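PDB 7P18: 3-oxosteroid 1-dehydrogenase from Sterolibacterium denitrificans, which probably catalyses the FAD-dependent 1,2-dehydrogenation of 3-oxosteroids to 3-oxo-Delta(1)-steroids, handing the electrons to an acceptor. Local coordinates for residues Y90-S93 with A94-V98; G124-P127 with G128-M132; L385-G389 with K390-N394; Q439-E442 with L443-Y447. All blocks are in the same frame, centred on the assembly; numbering follows the deposited sequence.

Interaction 1 of 4, residues Y90-S93 with A94-V98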
loop_
_atom_site.group_PDB
_atom_site.type_symbol
_atom_site.label_atom_id
_atom_site.label_comp_id
_atom_site.label_asym_id
_atom_site.label_seq_id
_atom_site.Cartn_x
_atom_site.Cartn_y
_atom_site.Cartn_z
ATOM N N TYR A 90 4.521 -18.216 -5.263
ATOM C CA TYR A 90 4.418 -17.160 -4.214
ATOM C C TYR A 90 4.524 -17.817 -2.831
ATOM O O TYR A 90 5.266 -17.355 -1.954
ATOM C CB TYR A 90 3.133 -16.340 -4.333
ATOM C CG TYR A 90 3.089 -15.272 -3.272
ATOM C CD1 TYR A 90 3.925 -14.165 -3.368
ATOM C CD2 TYR A 90 2.298 -15.378 -2.148
ATOM C CE1 TYR A 90 3.934 -13.173 -2.392
ATOM C CE2 TYR A 90 2.316 -14.409 -1.152
ATOM C CZ TYR A 90 3.139 -13.298 -1.283
ATOM O OH TYR A 90 3.169 -12.307 -0.353
ATOM N N LEU A 91 3.775 -18.884 -2.610
ATOM C CA LEU A 91 3.720 -19.556 -1.294
ATOM C C LEU A 91 5.045 -20.255 -0.996
ATOM O O LEU A 91 5.476 -20.235 0.178
ATOM C CB LEU A 91 2.536 -20.513 -1.278
ATOM C CG LEU A 91 1.183 -19.853 -1.431
ATOM C CD1 LEU A 91 0.074 -20.895 -1.540
ATOM C CD2 LEU A 91 0.867 -18.876 -0.308
ATOM N N GLU A 92 5.695 -20.809 -2.015
ATOM C CA GLU A 92 7.039 -21.397 -1.865
ATOM C C GLU A 92 8.042 -20.334 -1.419
ATOM O O GLU A 92 8.774 -20.579 -0.458
ATOM C CB GLU A 92 7.504 -22.025 -3.185
ATOM C CG GLU A 92 8.899 -22.622 -3.090
ATOM C CD GLU A 92 9.480 -23.190 -4.360
ATOM O OE1 GLU A 92 8.943 -22.926 -5.424
ATOM O OE2 GLU A 92 10.437 -23.926 -4.265
ATOM N N SER A 93 8.090 -19.187 -2.104
ATOM C CA SER A 93 9.222 -18.237 -2.010
ATOM C C SER A 93 8.997 -17.144 -0.961
ATOM O O SER A 93 9.990 -16.666 -0.445
ATOM C CB SER A 93 9.539 -17.655 -3.349
ATOM O OG SER A 93 9.928 -18.664 -4.259
ATOM N N ALA A 94 7.767 -16.782 -0.645
ATOM C CA ALA A 94 7.501 -15.654 0.287
ATOM C C ALA A 94 8.185 -15.892 1.643
ATOM O O ALA A 94 8.921 -15.033 2.134
ATOM C CB ALA A 94 6.036 -15.412 0.386
ATOM N N PRO A 95 8.040 -17.069 2.299
ATOM C CA PRO A 95 8.763 -17.309 3.550
ATOM C C PRO A 95 10.291 -17.305 3.389
ATOM O O PRO A 95 11.015 -16.861 4.320
ATOM C CB PRO A 95 8.284 -18.707 4.025
ATOM C CG PRO A 95 7.016 -18.974 3.214
ATOM C CD PRO A 95 7.077 -18.140 1.963
ATOM N N GLN A 96 10.768 -17.786 2.252
ATOM C CA GLN A 96 12.221 -17.854 1.970
ATOM C C GLN A 96 12.780 -16.438 1.815
ATOM O O GLN A 96 13.893 -16.175 2.338
ATOM C CB GLN A 96 12.480 -18.696 0.740
ATOM C CG GLN A 96 12.136 -20.172 0.901
ATOM C CD GLN A 96 12.494 -20.900 -0.367
ATOM O OE1 GLN A 96 12.746 -20.278 -1.387
ATOM N NE2 GLN A 96 12.427 -22.211 -0.332
ATOM N N MET A 97 12.005 -15.554 1.190
ATOM C CA MET A 97 12.400 -14.130 0.966
ATOM C C MET A 97 12.508 -13.434 2.330
ATOM O O MET A 97 13.528 -12.799 2.554
ATOM C CB MET A 97 11.427 -13.430 0.014
ATOM C CG MET A 97 11.694 -11.908 -0.164
ATOM S SD MET A 97 10.949 -10.947 1.150
ATOM C CE MET A 97 9.197 -11.166 0.873
ATOM N N VAL A 98 11.565 -13.610 3.255
ATOM C CA VAL A 98 11.671 -12.953 4.584
ATOM C C VAL A 98 12.816 -13.563 5.394
ATOM O O VAL A 98 13.544 -12.799 6.084
ATOM C CB VAL A 98 10.336 -12.954 5.326
ATOM C CG1 VAL A 98 10.452 -12.555 6.787
ATOM C CG2 VAL A 98 9.384 -12.016 4.588
HETATM O O HOH W 1 12.438 -19.239 -4.036
#

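Interaction 2 of 4, residues G124-P127 with G128-M132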
loop_
_atom_site.group_PDB
_atom_site.type_symbol
_atom_site.label_atom_id
_atom_site.label_comp_id
_atom_site.label_asym_id
_atom_site.label_seq_id
_atom_site.Cartn_x
_atom_site.Cartn_y
_atom_site.Cartn_z
ATOM N N GLY A 124 -9.385 -21.411 4.361
ATOM C CA GLY A 124 -7.926 -21.272 4.470
ATOM C C GLY A 124 -7.456 -19.932 5.039
ATOM O O GLY A 124 -6.225 -19.708 5.080
ATOM N N ALA A 125 -8.371 -19.090 5.469
ATOM C CA ALA A 125 -8.109 -17.790 6.123
ATOM C C ALA A 125 -7.490 -18.037 7.490
ATOM O O ALA A 125 -7.807 -19.050 8.092
ATOM C CB ALA A 125 -9.369 -17.006 6.278
ATOM N N LYS A 126 -6.638 -17.124 7.938
ATOM C CA LYS A 126 -6.064 -17.160 9.307
ATOM C C LYS A 126 -6.476 -15.900 10.049
ATOM O O LYS A 126 -6.701 -14.826 9.457
ATOM C CB LYS A 126 -4.557 -17.375 9.200
ATOM C CG LYS A 126 -4.160 -18.751 8.689
ATOM C CD LYS A 126 -4.469 -19.881 9.700
ATOM C CE LYS A 126 -4.419 -21.239 9.023
ATOM N NZ LYS A 126 -4.543 -22.347 10.008
ATOM N N PRO A 127 -6.600 -16.015 11.389
ATOM C CA PRO A 127 -6.998 -14.888 12.234
ATOM C C PRO A 127 -5.867 -13.930 12.641
ATOM O O PRO A 127 -6.132 -12.942 13.309
ATOM C CB PRO A 127 -7.593 -15.624 13.442
ATOM C CG PRO A 127 -6.769 -16.864 13.548
ATOM C CD PRO A 127 -6.530 -17.300 12.119
ATOM N N GLY A 128 -4.630 -14.227 12.237
ATOM C CA GLY A 128 -3.468 -13.369 12.502
ATOM C C GLY A 128 -2.202 -14.022 12.031
ATOM O O GLY A 128 -2.247 -15.197 11.653
ATOM N N GLY A 129 -1.120 -13.275 11.979
ATOM C CA GLY A 129 0.224 -13.861 11.941
ATOM C C GLY A 129 0.784 -14.011 10.536
ATOM O O GLY A 129 1.998 -14.159 10.451
ATOM N N ARG A 130 -0.030 -14.002 9.461
ATOM C CA ARG A 130 0.553 -14.069 8.088
ATOM C C ARG A 130 1.164 -12.716 7.705
ATOM O O ARG A 130 2.240 -12.682 7.097
ATOM C CB ARG A 130 -0.499 -14.503 7.061
ATOM C CG ARG A 130 -1.064 -15.899 7.263
ATOM C CD ARG A 130 -1.948 -16.279 6.087
ATOM N NE ARG A 130 -2.193 -17.707 6.003
ATOM C CZ ARG A 130 -3.267 -18.278 5.446
ATOM N NH1 ARG A 130 -4.268 -17.561 4.942
ATOM N NH2 ARG A 130 -3.313 -19.599 5.362
ATOM N N THR A 131 0.495 -11.623 8.045
ATOM C CA THR A 131 1.028 -10.248 7.911
ATOM C C THR A 131 2.275 -10.110 8.800
ATOM O O THR A 131 2.196 -10.504 9.961
ATOM C CB THR A 131 -0.030 -9.205 8.262
ATOM O OG1 THR A 131 -1.122 -9.273 7.342
ATOM C CG2 THR A 131 0.574 -7.821 8.270
ATOM N N MET A 132 3.344 -9.562 8.238
ATOM C CA MET A 132 4.622 -9.264 8.915
ATOM C C MET A 132 5.002 -7.804 8.658
ATOM O O MET A 132 4.639 -7.244 7.571
ATOM C CB MET A 132 5.745 -10.182 8.441
ATOM C CG MET A 132 5.414 -11.690 8.462
ATOM S SD MET A 132 6.847 -12.697 7.979
ATOM C CE MET A 132 7.741 -12.753 9.527
#

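Interaction 3 of 4, residues L385-G389 with K390-N394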
loop_
_atom_site.group_PDB
_atom_site.type_symbol
_atom_site.label_atom_id
_atom_site.label_comp_id
_atom_site.label_asym_id
_atom_site.label_seq_id
_atom_site.Cartn_x
_atom_site.Cartn_y
_atom_site.Cartn_z
ATOM N N LEU A 385 -18.384 10.677 4.146
ATOM C CA LEU A 385 -18.232 10.055 5.488
ATOM C C LEU A 385 -18.815 11.017 6.520
ATOM O O LEU A 385 -18.423 12.179 6.488
ATOM C CB LEU A 385 -16.756 9.789 5.730
ATOM C CG LEU A 385 -16.455 9.213 7.108
ATOM C CD1 LEU A 385 -16.771 7.743 7.091
ATOM C CD2 LEU A 385 -15.021 9.479 7.482
ATOM N N ILE A 386 -19.739 10.529 7.341
ATOM C CA ILE A 386 -20.527 11.330 8.334
ATOM C C ILE A 386 -20.243 10.805 9.745
ATOM O O ILE A 386 -20.245 9.574 9.947
ATOM C CB ILE A 386 -22.023 11.237 8.013
ATOM C CG1 ILE A 386 -22.318 11.458 6.524
ATOM C CG2 ILE A 386 -22.794 12.191 8.927
ATOM C CD1 ILE A 386 -22.085 12.876 6.044
ATOM N N PHE A 387 -19.956 11.700 10.691
ATOM C CA PHE A 387 -19.845 11.328 12.130
ATOM C C PHE A 387 -20.199 12.546 13.000
ATOM O O PHE A 387 -20.390 13.668 12.441
ATOM C CB PHE A 387 -18.447 10.793 12.430
ATOM C CG PHE A 387 -17.287 11.660 12.038
ATOM C CD1 PHE A 387 -16.827 12.670 12.876
ATOM C CD2 PHE A 387 -16.629 11.446 10.832
ATOM C CE1 PHE A 387 -15.729 13.444 12.536
ATOM C CE2 PHE A 387 -15.540 12.228 10.494
ATOM C CZ PHE A 387 -15.099 13.233 11.331
ATOM N N ASP A 388 -20.312 12.339 14.320
ATOM C CA ASP A 388 -20.787 13.394 15.257
ATOM C C ASP A 388 -19.637 13.918 16.096
ATOM O O ASP A 388 -18.468 13.523 15.899
ATOM C CB ASP A 388 -21.976 12.900 16.088
ATOM C CG ASP A 388 -21.641 11.958 17.230
ATOM O OD1 ASP A 388 -20.460 11.658 17.412
ATOM O OD2 ASP A 388 -22.601 11.515 17.899
ATOM N N GLY A 389 -19.959 14.798 17.049
ATOM C CA GLY A 389 -18.920 15.422 17.889
ATOM C C GLY A 389 -18.238 14.472 18.853
ATOM O O GLY A 389 -17.102 14.777 19.246
ATOM N N LYS A 390 -18.886 13.380 19.256
ATOM C CA LYS A 390 -18.210 12.391 20.129
ATOM C C LYS A 390 -17.153 11.628 19.317
ATOM O O LYS A 390 -16.034 11.436 19.824
ATOM C CB LYS A 390 -19.214 11.426 20.757
ATOM C CG LYS A 390 -18.527 10.343 21.581
ATOM C CD LYS A 390 -19.477 9.405 22.266
ATOM C CE LYS A 390 -18.759 8.394 23.125
ATOM N NZ LYS A 390 -19.719 7.692 24.003
ATOM N N PHE A 391 -17.484 11.212 18.088
ATOM C CA PHE A 391 -16.488 10.564 17.178
ATOM C C PHE A 391 -15.303 11.514 17.011
ATOM O O PHE A 391 -14.093 11.180 17.196
ATOM C CB PHE A 391 -17.177 10.206 15.864
ATOM C CG PHE A 391 -16.327 9.351 14.960
ATOM C CD1 PHE A 391 -15.220 9.883 14.316
ATOM C CD2 PHE A 391 -16.616 8.013 14.790
ATOM C CE1 PHE A 391 -14.417 9.089 13.504
ATOM C CE2 PHE A 391 -15.823 7.228 13.955
ATOM C CZ PHE A 391 -14.714 7.763 13.333
ATOM N N ARG A 392 -15.626 12.754 16.646
ATOM C CA ARG A 392 -14.636 13.822 16.386
ATOM C C ARG A 392 -13.675 13.950 17.554
ATOM O O ARG A 392 -12.457 14.038 17.315
ATOM C CB ARG A 392 -15.311 15.172 16.150
ATOM C CG ARG A 392 -14.332 16.290 15.822
ATOM C CD ARG A 392 -13.749 16.220 14.405
ATOM N NE ARG A 392 -12.721 17.246 14.299
ATOM C CZ ARG A 392 -11.440 17.098 14.647
ATOM N NH1 ARG A 392 -10.930 15.929 15.000
ATOM N NH2 ARG A 392 -10.650 18.143 14.614
ATOM N N TYR A 393 -14.220 14.007 18.768
ATOM C CA TYR A 393 -13.412 14.182 20.009
ATOM C C TYR A 393 -12.499 12.966 20.217
ATOM O O TYR A 393 -11.333 13.150 20.635
ATOM C CB TYR A 393 -14.321 14.374 21.225
ATOM C CG TYR A 393 -13.589 14.602 22.529
ATOM C CD1 TYR A 393 -13.069 15.844 22.864
ATOM C CD2 TYR A 393 -13.418 13.566 23.427
ATOM C CE1 TYR A 393 -12.414 16.049 24.070
ATOM C CE2 TYR A 393 -12.749 13.747 24.625
ATOM C CZ TYR A 393 -12.255 14.998 24.953
ATOM O OH TYR A 393 -11.584 15.186 26.126
ATOM N N ASN A 394 -13.026 11.764 19.980
ATOM C CA ASN A 394 -12.358 10.481 20.365
ATOM C C ASN A 394 -11.338 9.976 19.336
ATOM O O ASN A 394 -10.358 9.325 19.767
ATOM C CB ASN A 394 -13.389 9.424 20.717
ATOM C CG ASN A 394 -13.967 9.750 22.090
ATOM O OD1 ASN A 394 -15.076 10.236 22.210
ATOM N ND2 ASN A 394 -13.104 9.788 23.065
#

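Interaction 4 of 4, residues Q439-E442 with L443-Y447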
loop_
_atom_site.group_PDB
_atom_site.type_symbol
_atom_site.label_atom_id
_atom_site.label_comp_id
_atom_site.label_asym_id
_atom_site.label_seq_id
_atom_site.Cartn_x
_atom_site.Cartn_y
_atom_site.Cartn_z
ATOM N N GLN A 439 -32.584 9.134 7.595
ATOM C CA GLN A 439 -32.981 7.702 7.636
ATOM C C GLN A 439 -31.751 6.833 7.964
ATOM O O GLN A 439 -31.847 5.964 8.866
ATOM C CB GLN A 439 -33.660 7.300 6.326
ATOM C CG GLN A 439 -34.057 5.828 6.290
ATOM C CD GLN A 439 -35.221 5.516 7.212
ATOM O OE1 GLN A 439 -36.371 5.815 6.892
ATOM N NE2 GLN A 439 -34.939 4.926 8.373
ATOM N N SER A 440 -30.603 7.101 7.331
ATOM C CA SER A 440 -29.358 6.309 7.527
ATOM C C SER A 440 -28.863 6.460 8.963
ATOM O O SER A 440 -28.436 5.430 9.559
ATOM C CB SER A 440 -28.313 6.689 6.498
ATOM O OG SER A 440 -28.826 6.347 5.226
ATOM N N VAL A 441 -28.957 7.666 9.533
ATOM C CA VAL A 441 -28.522 7.906 10.928
ATOM C C VAL A 441 -29.480 7.174 11.888
ATOM O O VAL A 441 -28.976 6.539 12.838
ATOM C CB VAL A 441 -28.380 9.404 11.238
ATOM C CG1 VAL A 441 -28.239 9.634 12.741
ATOM C CG2 VAL A 441 -27.204 10.017 10.485
ATOM N N GLU A 442 -30.793 7.259 11.656
ATOM C CA GLU A 442 -31.811 6.555 12.505
ATOM C C GLU A 442 -31.544 5.040 12.485
ATOM O O GLU A 442 -31.525 4.428 13.562
ATOM C CB GLU A 442 -33.223 6.900 12.050
ATOM C CG GLU A 442 -33.649 8.294 12.464
ATOM C CD GLU A 442 -34.977 8.782 11.890
ATOM O OE1 GLU A 442 -35.504 8.128 10.945
ATOM O OE2 GLU A 442 -35.481 9.824 12.382
ATOM N N LEU A 443 -31.296 4.452 11.310
ATOM C CA LEU A 443 -30.979 2.996 11.184
ATOM C C LEU A 443 -29.684 2.673 11.938
ATOM O O LEU A 443 -29.637 1.640 12.613
ATOM C CB LEU A 443 -30.900 2.602 9.707
ATOM C CG LEU A 443 -32.244 2.566 8.981
ATOM C CD1 LEU A 443 -32.072 2.332 7.491
ATOM C CD2 LEU A 443 -33.157 1.491 9.557
ATOM N N ASN A 444 -28.664 3.517 11.814
ATOM C CA ASN A 444 -27.358 3.313 12.483
ATOM C C ASN A 444 -27.601 3.207 13.993
ATOM O O ASN A 444 -27.027 2.315 14.658
ATOM C CB ASN A 444 -26.402 4.473 12.211
ATOM C CG ASN A 444 -25.146 4.414 13.037
ATOM O OD1 ASN A 444 -24.206 3.708 12.662
ATOM N ND2 ASN A 444 -25.113 5.129 14.160
ATOM N N ASN A 445 -28.400 4.134 14.526
ATOM C CA ASN A 445 -28.636 4.231 15.988
ATOM C C ASN A 445 -29.326 2.944 16.462
ATOM O O ASN A 445 -28.939 2.439 17.536
ATOM C CB ASN A 445 -29.340 5.562 16.306
ATOM C CG ASN A 445 -28.418 6.749 16.083
ATOM O OD1 ASN A 445 -27.231 6.566 15.791
ATOM N ND2 ASN A 445 -28.953 7.963 16.167
ATOM N N GLN A 446 -30.268 2.411 15.688
ATOM C CA GLN A 446 -30.923 1.115 15.998
ATOM C C GLN A 446 -29.883 -0.008 15.945
ATOM O O GLN A 446 -29.867 -0.840 16.877
ATOM C CB GLN A 446 -32.028 0.763 15.016
ATOM C CG GLN A 446 -33.188 1.749 14.960
ATOM C CD GLN A 446 -34.142 1.285 13.883
ATOM O OE1 GLN A 446 -34.153 0.106 13.533
ATOM N NE2 GLN A 446 -34.945 2.196 13.344
ATOM N N TYR A 447 -29.041 -0.036 14.901
ATOM C CA TYR A 447 -28.010 -1.084 14.726
ATOM C C TYR A 447 -27.044 -1.073 15.918
ATOM O O TYR A 447 -26.649 -2.159 16.424
ATOM C CB TYR A 447 -27.254 -0.898 13.407
ATOM C CG TYR A 447 -28.084 -0.986 12.154
ATOM C CD1 TYR A 447 -29.312 -1.637 12.130
ATOM C CD2 TYR A 447 -27.602 -0.472 10.948
ATOM C CE1 TYR A 447 -30.064 -1.723 10.967
ATOM C CE2 TYR A 447 -28.348 -0.549 9.780
ATOM C CZ TYR A 447 -29.580 -1.174 9.786
ATOM O OH TYR A 447 -30.303 -1.265 8.639
#

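Interaction 1 of 4, residues Y90-S93 with A94-V98
Tyr90 and Ala94, Leu91 and Pro95, and Ser93 and Met97 face each other across one turn of the same helix, and the three pairs behave differently. Two backbone bonds survive: Ala94 N gives to Tyr90 O at 2.9 Å, and Met97 N gives to Ser93 O at 2.8 Å. Between them the helix is kinked. Pro95 has no N-H to offer, and its CD lies 3.2 Å from Leu91 O, where a helical donor would otherwise stand. Gln96 N stands 4.4 Å from Glu92 O, too far for the usual helical bond, and the Gln96 CG methylene meets that oxygen instead, at 3.6 Å.

The apolar contact is a CH-pi interaction. With CG anti to the backbone N (chi1 -179°), the Tyr90 ring is carried along the helix, and the Ala94 methyl CB rests over one face, 4.1 Å from the ring centroid and 16° off the normal.

A single water makes the polar side-chain link. It donates to Gln96 OE1 at 2.9 Å and stands 2.6 Å from Ser93 OG, joining two side chains that do not bond directly. Ser93 OG also accepts from Arg552 NH1, the guanidinium that pairs with Glu92 OE1, while Tyr90 OH bonds to Trp54 O.

Within the fold, helix 84-104 packs against two others. Tyr90, Ala94 and Met97 touch Thr548 of helix 543-559, and Leu91 packs on Phe67, Ala70, Leu71 and Leu74 of helix 67-78. Ala94 and Val98 reach Ile55, just after strand 53-54.

Interaction 2 of 4, residues G124-P127 with G128-M132
From Gly124 to Arg130 the chain doubles back, bringing the carbonyl of Gly124 against the arginine's end. Glycines permit this path: Gly124 and Gly129 have positive phi (85° and 95°), and a beta-carbon on the nearly fully extended Gly128 would sit 2.9 Å from Pro127 O, a clash.

Arg130 spans the bend with a side chain extended from CG to NE. Its NH1 and NH2 share one acceptor, each 2.9 Å from Gly124 O. Because two N-H groups converge on one oxygen, both bonds are bent; the oxygen also lies 22° out of the guanidinium plane. Lys126 crosses Arg130 at about a right angle and lays its CG over the centre of one guanidinium face, 3.4 Å from Arg130 CZ. The bend at its chi2 turns the amine away toward Glu69 OE2 and Lys64 O. Lys126 NZ and Arg130 NH2 remain 5.5 Å apart, and salt bridges from Arg130 to Asp65 and Asp117 probably offset the like charges.

This end-on, two-nitrogen grip of a main-chain carbonyl closes the loop that leads into strand 131-138 of the antiparallel sheet, where Thr131 OG1 bonds to Ala539 O of the steroid pocket.

Interaction 3 of 4, residues L385-G389 with K390-N394
Lys390 turns its backbone N toward Asp388 OD1 at 3.0 Å, though the bond is bent and weak. Phe391 N reaches the same oxygen at 3.1 Å and is nearly straight (171°), so Asp388 N-caps the helix. The Phe391 ring meets Phe387 obliquely, planes at 31° and centroids 4.7 Å apart. Phe391 CD1 lies over one face of the Phe387 ring, 3.5 Å from its CD1, while Phe387 CB covers a face of the Phe391 ring in a CH-pi contact. Phe387 holds its CG between its backbone N and carbonyl carbon (chi1 54°), which sends the ring over the first helical turn. Arg392 CD sits at the edge of that ring, in its plane, 3.9 Å from Phe387 CE1. An alanine in place of Phe387 would keep CB over the Phe391 ring but would probably open a gap beside Phe391 CD1 and leave Arg392 CD without the ring edge it meets. Arg392 N bonds to Asp388 O at 3.0 Å, and Tyr393 N to Gly389 O.

Asp388 OD2 accepts from Gly482 N and Lys483 N. Four backbone N-H groups thus surround this carboxylate and would be expected to favour its ionised form.

Interaction 4 of 4, residues Q439-E442 with L443-Y447
Gln439 O accepts from Leu443 N at 2.9 Å and 166°, the shortest and straightest of four successive main-chain bonds. Ser440 O takes Asn444 N and Val441 O takes Asn445 N, each at 3.0 Å, and Glu442 O takes Gln446 N at 3.2 Å. Every donor is four residues beyond its acceptor, which is the evidence for a regular alpha-helix.

The neighbouring amides come next. Asn444 ND2 donates to Asn445 OD1 at 3.0 Å, with the oxygen close to the Asn444 amide plane, and the same two atoms have further partners: ND2 bonds to Ala479 O, while OD1 accepts from Ile481 N. An alanine in place of Asn445 would probably leave Ile481 N without this acceptor and the Asn444 amide held by one bond fewer. Elsewhere Glu442 OE2 pairs with Lys438.

The packing across the turn consists of a few side-chain contacts. Val441 and Asn445 run side by side in the same direction, CG1 of the valine 3.9 Å from ND2 of the asparagine. The Gln439 chain bends at chi2 (71°) and folds forward, setting its NE2 3.6 Å from Leu443 CG. Gln446 CG rests 3.4 Å from Glu442 O.

The pattern is that of an amphipathic helix: Gln439, Glu442 and Gln446 are exposed, while Val441 and Tyr447 are buried with Ser440 and Asn444, which pack on Ile347 of strand 347-349; Ser440 OG bonds to Gly353 O and Gly436 O.

The four contacts form two pairs. Interactions 1 and 2 have centres 15 Å apart and touch, Val98 CG1 lying 3.8 Å from Met132 SD, so helix 84-104 packs on the start of strand 131-138. They are also nearer the cofactor and steroid: the Tyr90 side chain is about 8 Å from FAD and 10 Å from the bound androstadienedione, and that of Arg130 about 12 Å from the steroid. Interactions 3 and 4, also 15 Å apart between centres, approach to about 5 Å between nearest atoms without touching. Residues Ile481 to Lys483 and Ile347 bridge them. Interactions 1 and 3 lie on opposite sides of the chain's centre, their own centres 42 Å apart.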